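Local coordinates for protein cytosolic phospholipase A2 delta (Homo sapiens, PDB 5IXC) that hydrolyses glycerophospholipids at the sn-2 position in a calcium-dependent manner, preferring linoleic acid there, and so releases free fatty acids, at residues A336-S341 / F676-S681. Numbering follows the deposited sequence.
Sequences ARAMTS and FDYSLS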
loop_
_atom_site.group_PDB
_atom_site.type_symbol
_atom_site.label_atom_id
_atom_site.label_comp_id
_atom_site.label_asym_id
_atom_site.label_seq_id
_atom_site.Cartn_x
_atom_site.Cartn_y
_atom_site.Cartn_z
ATOM N N ALA A 336 21.064 -1.180 -2.980
ATOM C CA ALA A 336 22.090 -0.311 -3.555
ATOM C C ALA A 336 22.472 -0.739 -4.962
ATOM O O ALA A 336 22.775 0.103 -5.786
ATOM C CB ALA A 336 23.333 -0.288 -2.673
ATOM N N ARG A 337 22.475 -2.051 -5.210
ATOM C CA ARG A 337 22.802 -2.613 -6.537
ATOM C C ARG A 337 21.826 -2.105 -7.611
ATOM O O ARG A 337 22.233 -1.666 -8.684
ATOM C CB ARG A 337 22.828 -4.147 -6.503
ATOM C CG ARG A 337 22.680 -4.802 -7.869
ATOM C CD ARG A 337 22.682 -6.324 -7.842
ATOM N NE ARG A 337 22.441 -6.864 -6.508
ATOM C CZ ARG A 337 21.355 -7.506 -6.085
ATOM N NH1 ARG A 337 20.334 -7.775 -6.866
ATOM N NH2 ARG A 337 21.326 -7.906 -4.839
ATOM N N ALA A 338 20.542 -2.157 -7.308
ATOM C CA ALA A 338 19.527 -1.631 -8.214
ATOM C C ALA A 338 19.711 -0.131 -8.420
ATOM O O ALA A 338 19.625 0.362 -9.544
ATOM C CB ALA A 338 18.132 -1.916 -7.678
ATOM N N MET A 339 19.959 0.589 -7.326
ATOM C CA MET A 339 20.085 2.046 -7.370
ATOM C C MET A 339 21.153 2.459 -8.352
ATOM O O MET A 339 20.913 3.290 -9.216
ATOM C CB MET A 339 20.440 2.629 -5.999
ATOM C CG MET A 339 20.598 4.156 -5.991
ATOM S SD MET A 339 20.969 4.839 -4.358
ATOM C CE MET A 339 22.571 4.122 -4.032
ATOM N N THR A 340 22.333 1.865 -8.214
ATOM C CA THR A 340 23.475 2.311 -9.005
ATOM C C THR A 340 23.291 1.802 -10.435
ATOM O O THR A 340 23.456 2.556 -11.376
ATOM C CB THR A 340 24.880 1.951 -8.416
ATOM O OG1 THR A 340 25.445 0.810 -9.074
ATOM C CG2 THR A 340 24.848 1.722 -6.923
ATOM N N SER A 341 22.931 0.533 -10.591
ATOM C CA SER A 341 22.769 -0.037 -11.930
ATOM C C SER A 341 21.733 0.746 -12.745
ATOM O O SER A 341 21.871 0.902 -13.955
ATOM C CB SER A 341 22.380 -1.511 -11.853
ATOM O OG SER A 341 22.261 -2.089 -13.143
ATOM N N PHE A 676 14.157 -3.483 -16.832
ATOM C CA PHE A 676 15.476 -3.598 -16.232
ATOM C C PHE A 676 15.409 -4.483 -15.016
ATOM O O PHE A 676 14.584 -4.276 -14.126
ATOM C CB PHE A 676 16.017 -2.231 -15.816
ATOM C CG PHE A 676 16.137 -1.247 -16.950
ATOM C CD1 PHE A 676 16.763 -1.602 -18.141
ATOM C CD2 PHE A 676 15.640 0.036 -16.818
ATOM C CE1 PHE A 676 16.867 -0.701 -19.182
ATOM C CE2 PHE A 676 15.734 0.937 -17.858
ATOM C CZ PHE A 676 16.352 0.570 -19.039
ATOM N N ASP A 677 16.314 -5.446 -14.953
ATOM C CA ASP A 677 16.278 -6.446 -13.892
ATOM C C ASP A 677 17.599 -6.477 -13.140
ATOM O O ASP A 677 18.652 -6.610 -13.741
ATOM C CB ASP A 677 15.994 -7.817 -14.493
ATOM C CG ASP A 677 15.592 -8.834 -13.457
ATOM O OD1 ASP A 677 14.376 -8.992 -13.250
ATOM O OD2 ASP A 677 16.483 -9.461 -12.842
ATOM N N TYR A 678 17.530 -6.392 -11.820
ATOM C CA TYR A 678 18.746 -6.258 -11.001
ATOM C C TYR A 678 19.027 -7.458 -10.106
ATOM O O TYR A 678 19.848 -7.388 -9.207
ATOM C CB TYR A 678 18.711 -4.954 -10.206
ATOM C CG TYR A 678 18.459 -3.766 -11.099
ATOM C CD1 TYR A 678 19.361 -3.422 -12.070
ATOM C CD2 TYR A 678 17.290 -3.006 -10.988
ATOM C CE1 TYR A 678 19.136 -2.359 -12.908
ATOM C CE2 TYR A 678 17.067 -1.920 -11.821
ATOM C CZ TYR A 678 17.997 -1.615 -12.786
ATOM O OH TYR A 678 17.792 -0.557 -13.637
ATOM N N SER A 679 18.373 -8.572 -10.395
ATOM C CA SER A 679 18.655 -9.832 -9.714
ATOM C C SER A 679 20.046 -10.391 -10.056
ATOM O O SER A 679 20.529 -10.224 -11.160
ATOM C CB SER A 679 17.591 -10.847 -10.094
ATOM O OG SER A 679 17.839 -12.074 -9.464
ATOM N N LEU A 680 20.678 -11.061 -9.097
ATOM C CA LEU A 680 22.003 -11.690 -9.297
ATOM C C LEU A 680 21.909 -13.189 -9.595
ATOM O O LEU A 680 22.833 -13.787 -10.139
ATOM C CB LEU A 680 22.902 -11.455 -8.080
ATOM C CG LEU A 680 23.355 -10.004 -7.894
ATOM C CD1 LEU A 680 24.098 -9.793 -6.581
ATOM C CD2 LEU A 680 24.205 -9.531 -9.065
ATOM N N SER A 681 20.802 -13.790 -9.196
ATOM C CA SER A 681 20.404 -15.119 -9.639
ATOM C C SER A 681 19.012 -14.913 -10.231
ATOM O O SER A 681 18.360 -13.925 -9.920
ATOM C CB SER A 681 20.346 -16.059 -8.438
ATOM O OG SER A 681 19.533 -15.516 -7.405
#
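One face of the Tyr678 ring lies against Ala338 of helix 335-351: the Ala338 CA sits over it in a CH-pi contact, 4.1 Å from the ring centroid, with the Ala338 O above the middle of the same ring, 4.0 Å from its plane, and the Ala338 CB touches CD2 of Tyr678 at 3.6 Å. A residue as small as alanine lets the ring come this close to the helix backbone. Ser341 approaches the Tyr678 ring obliquely through CB and OG; its hydroxyl is hydrogen-bonded to Ser789, while Tyr678 OH pairs with His345.

The Arg337 guanidinium carries Leu680 on one face, CD1 of Leu680 standing 3.4 Å from NE of Arg337, and receives the carbonyl of Tyr678 at its edge. Its NH1 donates to Tyr678 O in a bent bond (156°), and NE to Tyr770 O. Arginine suits the place because its N-H groups serve two backbone carbonyls while its flat face accepts a leucine methyl. The chain leaves the helix with CG beside the carbonyl carbon (chi1 160°) and bends at chi3, which lays NH1 against the carbonyl of Tyr678. Replacing Arg337 by alanine is likely to leave Tyr678 O and Tyr770 O without these two donors, and Leu680 without the surface it packs on.

Asp677 OD2 accepts from Ser679 N, an Asx turn that spans Tyr678. The contact thus joins helix 335-351, which begins at the substrate-binding Gly335 and runs near the nucleophile Ser365, to the loop leaving strand 672-676 of the central mixed sheet, with helices 366-374 and 779-794 packed alongside.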